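Local coordinates for protein beta-glucuronidase (Dictyoglomus thermophilum, PDB 6XXW) that probably hydrolyses beta-D-glucuronides, as a beta-glucuronidase of glycoside hydrolase family 2, at residues L388-I399 against Y427-L438. Sequence-based numbering, arbitrary orientation.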
ATOM      1  N   LEU A 388     -39.055 -22.246   2.127  1.00 18.61           N
ATOM      2  CA  LEU A 388     -39.266 -22.888   0.834  1.00 20.76           C
ATOM      3  C   LEU A 388     -40.292 -22.120   0.010  1.00 21.66           C
ATOM      4  O   LEU A 388     -40.076 -21.852  -1.178  1.00 20.67           O
ATOM      5  CB  LEU A 388     -39.704 -24.335   1.046  1.00 19.87           C
ATOM      6  CG  LEU A 388     -40.056 -25.122  -0.214  1.00 23.97           C
ATOM      7  CD1 LEU A 388     -38.842 -25.152  -1.168  1.00 17.73           C
ATOM      8  CD2 LEU A 388     -40.529 -26.535   0.165  1.00 24.18           C
ATOM      9  N   GLU A 389     -41.410 -21.743   0.639  1.00 19.34           N
ATOM     10  CA  GLU A 389     -42.427 -20.951  -0.044  1.00 23.55           C
ATOM     11  C   GLU A 389     -41.833 -19.681  -0.648  1.00 19.81           C
ATOM     12  O   GLU A 389     -42.121 -19.334  -1.798  1.00 21.22           O
ATOM     13  CB  GLU A 389     -43.550 -20.608   0.935  1.00 29.61           C
ATOM     14  CG  GLU A 389     -44.833 -20.143   0.274  1.00 42.35           C
ATOM     15  CD  GLU A 389     -45.644 -21.296  -0.294  1.00 59.71           C
ATOM     16  OE1 GLU A 389     -45.173 -22.453  -0.211  1.00 55.55           O
ATOM     17  OE2 GLU A 389     -46.753 -21.046  -0.818  1.00 68.78           O
ATOM     18  N   HIS A 390     -41.000 -18.969   0.120  1.00 23.18           N
ATOM     19  CA  HIS A 390     -40.356 -17.762  -0.398  1.00 21.43           C
ATOM     20  C   HIS A 390     -39.413 -18.093  -1.548  1.00 21.71           C
ATOM     21  O   HIS A 390     -39.397 -17.397  -2.572  1.00 20.59           O
ATOM     22  CB  HIS A 390     -39.596 -17.046   0.725  1.00 20.18           C
ATOM     23  CG  HIS A 390     -38.874 -15.808   0.276  1.00 16.08           C
ATOM     24  ND1 HIS A 390     -39.537 -14.701  -0.209  1.00 22.55           N
ATOM     25  CD2 HIS A 390     -37.554 -15.495   0.257  1.00 20.98           C
ATOM     26  CE1 HIS A 390     -38.656 -13.762  -0.518  1.00 22.23           C
ATOM     27  NE2 HIS A 390     -37.445 -14.220  -0.247  1.00 20.79           N
ATOM     28  N   HIS A 391     -38.618 -19.154  -1.395  1.00 17.08           N
ATOM     29  CA  HIS A 391     -37.695 -19.559  -2.451  1.00 19.30           C
ATOM     30  C   HIS A 391     -38.439 -19.849  -3.753  1.00 19.86           C
ATOM     31  O   HIS A 391     -38.006 -19.431  -4.838  1.00 19.63           O
ATOM     32  CB  HIS A 391     -36.907 -20.778  -1.973  1.00 18.99           C
ATOM     33  CG  HIS A 391     -35.608 -21.010  -2.688  1.00 19.45           C
ATOM     34  ND1 HIS A 391     -34.583 -21.749  -2.127  1.00 19.37           N
ATOM     35  CD2 HIS A 391     -35.178 -20.648  -3.921  1.00 17.01           C
ATOM     36  CE1 HIS A 391     -33.577 -21.821  -2.980  1.00 16.08           C
ATOM     37  NE2 HIS A 391     -33.905 -21.149  -4.071  1.00 17.44           N
ATOM     38  N   LEU A 392     -39.569 -20.556  -3.666  1.00 18.09           N
ATOM     39  CA  LEU A 392     -40.347 -20.864  -4.864  1.00 17.45           C
ATOM     40  C   LEU A 392     -40.917 -19.601  -5.496  1.00 18.63           C
ATOM     41  O   LEU A 392     -40.939 -19.470  -6.727  1.00 19.28           O
ATOM     42  CB  LEU A 392     -41.479 -21.841  -4.528  1.00 19.04           C
ATOM     43  CG  LEU A 392     -41.044 -23.215  -4.021  1.00 19.62           C
ATOM     44  CD1 LEU A 392     -42.234 -23.979  -3.410  1.00 27.75           C
ATOM     45  CD2 LEU A 392     -40.343 -24.040  -5.108  1.00 20.04           C
ATOM     46  N   GLU A 393     -41.412 -18.671  -4.678  1.00 19.29           N
ATOM     47  CA  GLU A 393     -41.884 -17.404  -5.235  1.00 20.76           C
ATOM     48  C   GLU A 393     -40.738 -16.634  -5.885  1.00 20.23           C
ATOM     49  O   GLU A 393     -40.924 -15.983  -6.925  1.00 20.89           O
ATOM     50  CB  GLU A 393     -42.562 -16.570  -4.146  1.00 21.46           C
ATOM     51  CG  GLU A 393     -43.769 -17.286  -3.533  1.00 36.83           C
ATOM     52  CD  GLU A 393     -44.579 -16.419  -2.576  1.00 49.14           C
ATOM     53  OE1 GLU A 393     -44.106 -16.170  -1.448  1.00 49.29           O
ATOM     54  OE2 GLU A 393     -45.700 -16.007  -2.946  1.00 58.94           O
ATOM     55  N   ILE A 394     -39.544 -16.705  -5.291  1.00 20.64           N
ATOM     56  CA  ILE A 394     -38.377 -16.031  -5.864  1.00 20.76           C
ATOM     57  C   ILE A 394     -38.066 -16.578  -7.254  1.00 14.71           C
ATOM     58  O   ILE A 394     -37.833 -15.816  -8.202  1.00 20.77           O
ATOM     59  CB  ILE A 394     -37.161 -16.171  -4.930  1.00 22.28           C
ATOM     60  CG1 ILE A 394     -37.310 -15.256  -3.709  1.00 23.86           C
ATOM     61  CG2 ILE A 394     -35.851 -15.897  -5.698  1.00 21.61           C
ATOM     62  CD1 ILE A 394     -37.635 -13.831  -4.046  1.00 18.95           C
ATOM     63  N   MET A 395     -38.030 -17.906  -7.394  1.00 18.70           N
ATOM     64  CA  MET A 395     -37.769 -18.496  -8.709  1.00 19.11           C
ATOM     65  C   MET A 395     -38.809 -18.047  -9.731  1.00 18.37           C
ATOM     66  O   MET A 395     -38.476 -17.794 -10.897  1.00 17.91           O
ATOM     67  CB  MET A 395     -37.745 -20.032  -8.631  1.00 15.13           C
ATOM     68  CG  MET A 395     -36.754 -20.641  -7.643  1.00 17.98           C
ATOM     69  SD  MET A 395     -35.076 -19.957  -7.790  1.00 21.76           S
ATOM     70  CE  MET A 395     -34.683 -20.308  -9.501  1.00 17.29           C
ATOM     71  N   ARG A 396     -40.076 -17.947  -9.320  1.00 21.60           N
ATOM     72  CA  ARG A 396     -41.100 -17.472 -10.249  1.00 22.13           C
ATOM     73  C   ARG A 396     -40.845 -16.025 -10.653  1.00 17.95           C
ATOM     74  O   ARG A 396     -40.926 -15.688 -11.837  1.00 18.69           O
ATOM     75  CB  ARG A 396     -42.491 -17.633  -9.635  1.00 24.71           C
ATOM     76  CG  ARG A 396     -42.828 -19.073  -9.293  1.00 29.52           C
ATOM     77  CD  ARG A 396     -44.168 -19.214  -8.560  1.00 39.80           C
ATOM     78  NE  ARG A 396     -44.343 -20.540  -7.959  1.00 35.01           N
ATOM     79  CZ  ARG A 396     -44.675 -20.747  -6.686  1.00 38.85           C
ATOM     80  NH1 ARG A 396     -44.847 -19.718  -5.870  1.00 35.90           N
ATOM     81  NH2 ARG A 396     -44.825 -21.984  -6.221  1.00 36.72           N
ATOM     82  N   GLU A 397     -40.513 -15.159  -9.686  1.00 20.11           N
ATOM     83  CA  GLU A 397     -40.247 -13.752  -9.998  1.00 22.65           C
ATOM     84  C   GLU A 397     -39.006 -13.601 -10.871  1.00 22.44           C
ATOM     85  O   GLU A 397     -38.938 -12.719 -11.745  1.00 19.30           O
ATOM     86  CB  GLU A 397     -40.050 -12.949  -8.711  1.00 21.02           C
ATOM     87  CG  GLU A 397     -41.277 -12.802  -7.814  1.00 27.06           C
ATOM     88  CD  GLU A 397     -41.000 -11.949  -6.573  1.00 39.56           C
ATOM     89  OE1 GLU A 397     -40.213 -10.980  -6.660  1.00 35.33           O
ATOM     90  OE2 GLU A 397     -41.577 -12.241  -5.506  1.00 41.93           O
ATOM     91  N   LEU A 398     -37.998 -14.426 -10.617  1.00 19.42           N
ATOM     92  CA  LEU A 398     -36.724 -14.295 -11.313  1.00 18.27           C
ATOM     93  C   LEU A 398     -36.852 -14.728 -12.766  1.00 19.31           C
ATOM     94  O   LEU A 398     -36.407 -14.027 -13.679  1.00 19.14           O
ATOM     95  CB  LEU A 398     -35.669 -15.125 -10.585  1.00 20.15           C
ATOM     96  CG  LEU A 398     -34.314 -15.321 -11.255  1.00 20.20           C
ATOM     97  CD1 LEU A 398     -33.622 -13.984 -11.489  1.00 18.96           C
ATOM     98  CD2 LEU A 398     -33.450 -16.248 -10.401  1.00 18.10           C
ATOM     99  N   ILE A 399     -37.474 -15.880 -13.000  1.00 18.39           N
ATOM    100  CA  ILE A 399     -37.670 -16.336 -14.367  1.00 21.66           C
ATOM    101  C   ILE A 399     -38.611 -15.398 -15.117  1.00 20.27           C
ATOM    102  O   ILE A 399     -38.394 -15.099 -16.296  1.00 20.14           O
ATOM    103  CB  ILE A 399     -38.162 -17.797 -14.354  1.00 20.65           C
ATOM    104  CG1 ILE A 399     -37.037 -18.690 -13.801  1.00 25.25           C
ATOM    105  CG2 ILE A 399     -38.609 -18.237 -15.744  1.00 23.42           C
ATOM    106  CD1 ILE A 399     -37.433 -20.131 -13.569  1.00 32.17           C
ATOM    107  N   TYR A 427     -36.214 -30.262   0.433  1.00 19.31           N
ATOM    108  CA  TYR A 427     -36.245 -28.832   0.134  1.00 17.64           C
ATOM    109  C   TYR A 427     -35.842 -28.564  -1.313  1.00 21.08           C
ATOM    110  O   TYR A 427     -36.582 -27.921  -2.072  1.00 19.88           O
ATOM    111  CB  TYR A 427     -35.340 -28.079   1.117  1.00 16.73           C
ATOM    112  CG  TYR A 427     -35.301 -26.580   0.913  1.00 19.26           C
ATOM    113  CD1 TYR A 427     -34.473 -26.012  -0.044  1.00 19.03           C
ATOM    114  CD2 TYR A 427     -36.079 -25.734   1.687  1.00 19.19           C
ATOM    115  CE1 TYR A 427     -34.424 -24.648  -0.222  1.00 18.94           C
ATOM    116  CE2 TYR A 427     -36.040 -24.372   1.512  1.00 21.15           C
ATOM    117  CZ  TYR A 427     -35.217 -23.830   0.551  1.00 18.53           C
ATOM    118  OH  TYR A 427     -35.174 -22.461   0.370  1.00 23.93           O
ATOM    119  N   PHE A 428     -34.682 -29.073  -1.728  1.00 19.83           N
ATOM    120  CA  PHE A 428     -34.170 -28.680  -3.037  1.00 19.59           C
ATOM    121  C   PHE A 428     -34.822 -29.460  -4.175  1.00 18.47           C
ATOM    122  O   PHE A 428     -34.945 -28.932  -5.285  1.00 17.80           O
ATOM    123  CB  PHE A 428     -32.649 -28.819  -3.054  1.00 18.85           C
ATOM    124  CG  PHE A 428     -31.946 -27.619  -2.475  1.00 19.10           C
ATOM    125  CD1 PHE A 428     -32.029 -26.387  -3.115  1.00 19.71           C
ATOM    126  CD2 PHE A 428     -31.251 -27.708  -1.274  1.00 18.52           C
ATOM    127  CE1 PHE A 428     -31.399 -25.262  -2.582  1.00 19.77           C
ATOM    128  CE2 PHE A 428     -30.625 -26.590  -0.728  1.00 18.86           C
ATOM    129  CZ  PHE A 428     -30.702 -25.364  -1.391  1.00 22.61           C
ATOM    130  N   ARG A 429     -35.256 -30.699  -3.931  1.00 19.65           N
ATOM    131  CA  ARG A 429     -36.077 -31.375  -4.931  1.00 21.63           C
ATOM    132  C   ARG A 429     -37.248 -30.496  -5.358  1.00 15.99           C
ATOM    133  O   ARG A 429     -37.539 -30.371  -6.552  1.00 18.63           O
ATOM    134  CB  ARG A 429     -36.586 -32.711  -4.387  1.00 20.96           C
ATOM    135  CG  ARG A 429     -35.601 -33.868  -4.570  1.00 18.56           C
ATOM    136  CD  ARG A 429     -35.986 -35.071  -3.704  1.00 21.39           C
ATOM    137  NE  ARG A 429     -37.309 -35.571  -4.066  1.00 24.43           N
ATOM    138  CZ  ARG A 429     -37.530 -36.700  -4.733  1.00 28.53           C
ATOM    139  NH1 ARG A 429     -36.513 -37.463  -5.109  1.00 23.82           N
ATOM    140  NH2 ARG A 429     -38.774 -37.062  -5.031  1.00 24.80           N
ATOM    141  N   ARG A 430     -37.924 -29.864  -4.394  1.00 17.22           N
ATOM    142  CA  ARG A 430     -39.067 -29.021  -4.734  1.00 18.90           C
ATOM    143  C   ARG A 430     -38.631 -27.756  -5.465  1.00 17.76           C
ATOM    144  O   ARG A 430     -39.299 -27.316  -6.408  1.00 19.30           O
ATOM    145  CB  ARG A 430     -39.848 -28.657  -3.471  1.00 23.36           C
ATOM    146  CG  ARG A 430     -40.428 -29.864  -2.730  1.00 30.74           C
ATOM    147  CD  ARG A 430     -41.742 -29.505  -2.034  1.00 42.62           C
ATOM    148  NE  ARG A 430     -42.476 -28.462  -2.748  1.00 53.73           N
ATOM    149  CZ  ARG A 430     -43.204 -28.664  -3.845  1.00 58.25           C
ATOM    150  NH1 ARG A 430     -43.307 -29.883  -4.368  1.00 59.04           N
ATOM    151  NH2 ARG A 430     -43.832 -27.646  -4.422  1.00 45.46           N
ATOM    152  N   VAL A 431     -37.532 -27.136  -5.020  1.00 17.84           N
ATOM    153  CA  VAL A 431     -37.038 -25.938  -5.699  1.00 16.12           C
ATOM    154  C   VAL A 431     -36.661 -26.275  -7.131  1.00 17.84           C
ATOM    155  O   VAL A 431     -37.043 -25.576  -8.082  1.00 19.95           O
ATOM    156  CB  VAL A 431     -35.836 -25.342  -4.939  1.00 19.04           C
ATOM    157  CG1 VAL A 431     -35.190 -24.242  -5.761  1.00 19.89           C
ATOM    158  CG2 VAL A 431     -36.277 -24.806  -3.590  1.00 21.94           C
ATOM    159  N   ILE A 432     -35.898 -27.356  -7.302  1.00 17.34           N
ATOM    160  CA  ILE A 432     -35.427 -27.722  -8.632  1.00 18.08           C
ATOM    161  C   ILE A 432     -36.599 -28.093  -9.535  1.00 21.68           C
ATOM    162  O   ILE A 432     -36.651 -27.701 -10.709  1.00 19.59           O
ATOM    163  CB  ILE A 432     -34.408 -28.866  -8.520  1.00 17.93           C
ATOM    164  CG1 ILE A 432     -33.132 -28.341  -7.836  1.00 23.12           C
ATOM    165  CG2 ILE A 432     -34.136 -29.474  -9.897  1.00 17.50           C
ATOM    166  CD1 ILE A 432     -32.145 -29.430  -7.380  1.00 16.75           C
ATOM    167  N   GLU A 433     -37.562 -28.840  -9.002  1.00 18.56           N
ATOM    168  CA  GLU A 433     -38.715 -29.236  -9.806  1.00 22.01           C
ATOM    169  C   GLU A 433     -39.501 -28.021 -10.282  1.00 24.56           C
ATOM    170  O   GLU A 433     -39.947 -27.970 -11.434  1.00 20.47           O
ATOM    171  CB  GLU A 433     -39.618 -30.165  -8.999  1.00 29.16           C
ATOM    172  CG  GLU A 433     -40.780 -30.724  -9.792  1.00 28.54           C
ATOM    173  CD  GLU A 433     -41.469 -31.866  -9.061  1.00 36.95           C
ATOM    174  OE1 GLU A 433     -40.763 -32.800  -8.618  1.00 32.49           O
ATOM    175  OE2 GLU A 433     -42.709 -31.825  -8.928  1.00 31.18           O
ATOM    176  N   GLU A 434     -39.674 -27.027  -9.409  1.00 20.38           N
ATOM    177  CA  GLU A 434     -40.437 -25.843  -9.788  1.00 20.93           C
ATOM    178  C   GLU A 434     -39.676 -24.998 -10.809  1.00 27.99           C
ATOM    179  O   GLU A 434     -40.271 -24.454 -11.752  1.00 18.20           O
ATOM    180  CB  GLU A 434     -40.778 -25.035  -8.533  1.00 23.72           C
ATOM    181  CG  GLU A 434     -41.493 -23.722  -8.797  1.00 26.89           C
ATOM    182  CD  GLU A 434     -42.941 -23.918  -9.219  1.00 32.47           C
ATOM    183  OE1 GLU A 434     -43.397 -25.084  -9.327  1.00 34.12           O
ATOM    184  OE2 GLU A 434     -43.621 -22.898  -9.457  1.00 38.81           O
ATOM    185  N   THR A 435     -38.354 -24.889 -10.645  1.00 18.43           N
ATOM    186  CA  THR A 435     -37.552 -24.110 -11.585  1.00 21.52           C
ATOM    187  C   THR A 435     -37.650 -24.679 -12.993  1.00 22.59           C
ATOM    188  O   THR A 435     -37.829 -23.935 -13.965  1.00 20.50           O
ATOM    189  CB  THR A 435     -36.097 -24.075 -11.112  1.00 21.18           C
ATOM    190  OG1 THR A 435     -36.047 -23.474  -9.808  1.00 19.85           O
ATOM    191  CG2 THR A 435     -35.215 -23.275 -12.095  1.00 23.51           C
ATOM    192  N   ARG A 436     -37.536 -26.002 -13.119  0.54 22.14           N
ATOM    193  CA  ARG A 436     -37.612 -26.639 -14.429  0.54 23.40           C
ATOM    194  C   ARG A 436     -38.997 -26.478 -15.038  0.54 25.21           C
ATOM    195  O   ARG A 436     -39.129 -26.294 -16.257  0.54 23.28           O
ATOM    196  CB  ARG A 436     -37.241 -28.119 -14.308  0.54 26.78           C
ATOM    197  CG  ARG A 436     -36.721 -28.745 -15.591  0.54 29.35           C
ATOM    198  CD  ARG A 436     -37.676 -29.795 -16.127  0.54 29.44           C
ATOM    199  NE  ARG A 436     -37.804 -30.933 -15.220  0.54 34.07           N
ATOM    200  CZ  ARG A 436     -37.694 -32.204 -15.597  0.54 37.55           C
ATOM    201  NH1 ARG A 436     -37.451 -32.501 -16.866  0.54 37.50           N
ATOM    202  NH2 ARG A 436     -37.826 -33.180 -14.702  0.54 28.75           N
ATOM    203  N   ARG A 437     -40.040 -26.543 -14.205  1.00 21.91           N
ATOM    204  CA  ARG A 437     -41.402 -26.353 -14.695  1.00 25.79           C
ATOM    205  C   ARG A 437     -41.596 -24.942 -15.229  1.00 24.17           C
ATOM    206  O   ARG A 437     -42.261 -24.740 -16.250  1.00 26.72           O
ATOM    207  CB  ARG A 437     -42.405 -26.633 -13.574  1.00 24.54           C
ATOM    208  CG  ARG A 437     -43.849 -26.512 -14.010  1.00 23.48           C
ATOM    209  CD  ARG A 437     -44.784 -26.487 -12.811  1.00 33.23           C
ATOM    210  NE  ARG A 437     -44.769 -25.189 -12.147  1.00 31.75           N
ATOM    211  CZ  ARG A 437     -45.527 -24.165 -12.518  1.00 39.49           C
ATOM    212  NH1 ARG A 437     -46.351 -24.304 -13.548  1.00 35.62           N
ATOM    213  NH2 ARG A 437     -45.464 -23.010 -11.865  1.00 36.15           N
ATOM    214  N   LEU A 438     -41.013 -23.957 -14.544  1.00 20.02           N
ATOM    215  CA  LEU A 438     -41.130 -22.564 -14.965  1.00 19.96           C
ATOM    216  C   LEU A 438     -40.328 -22.273 -16.224  1.00 20.93           C
ATOM    217  O   LEU A 438     -40.748 -21.442 -17.041  1.00 21.50           O
ATOM    218  CB  LEU A 438     -40.676 -21.639 -13.841  1.00 18.78           C
ATOM    219  CG  LEU A 438     -41.533 -21.597 -12.581  1.00 24.90           C
ATOM    220  CD1 LEU A 438     -40.708 -21.047 -11.420  1.00 26.90           C
ATOM    221  CD2 LEU A 438     -42.806 -20.791 -12.807  1.00 28.75           C
TER
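Two neighbouring outer helices of the TIM barrel, 385-402 and 422-438, pack side by side here. Over Leu388-Ile399 and Tyr427-Leu438 they run nearly parallel, with a crossing angle of -21° and axes 9.7 Å apart at their closest. On the barrel side, His391 ND1 and Tyr427 OH share a hydrogen bond of 2.7 Å. The hydroxyl sits at the edge of the imidazole, in its plane. Val431 CG2 lies over one face of that imidazole in a CH-pi contact. Leu388 does the same to Tyr427: CD1 stands over the phenol face, 4.1 Å from the ring centroid. This methyl also touches Val431 CG2. Further along, Leu392 CD2 meets Glu434 CB at 3.6 Å. Met395 is bent at chi2 (-49°) and chi3 (-58°), which turns CE back to Thr435 OG1, 3.5 Å away. Thr435 OG1 donates a hydrogen bond to Val431 O, one turn earlier. Ile399 CD1 and Arg396 CG pack against Leu438. On the side away from the barrel strands, Arg396 NE donates a nearly straight hydrogen bond of 2.9 Å to Glu434 OE2, part of a salt bridge. Arg437 grips the same carboxylate side-on, NE to OE1 and NH2 to OE2, which makes the three residues a salt-bridge network. The two arginines reach OE2 from opposite faces of the carboxylate plane. A glutamine in place of Glu434 would probably leave both arginines without their shared counter-charge. Beneath the pair, Val431 and Phe428 touch strand 408-415, and Thr435 touches strand 444-448. Adjacent parallel helices laid over a parallel barrel wall are characteristic of the (beta/alpha)8 fold.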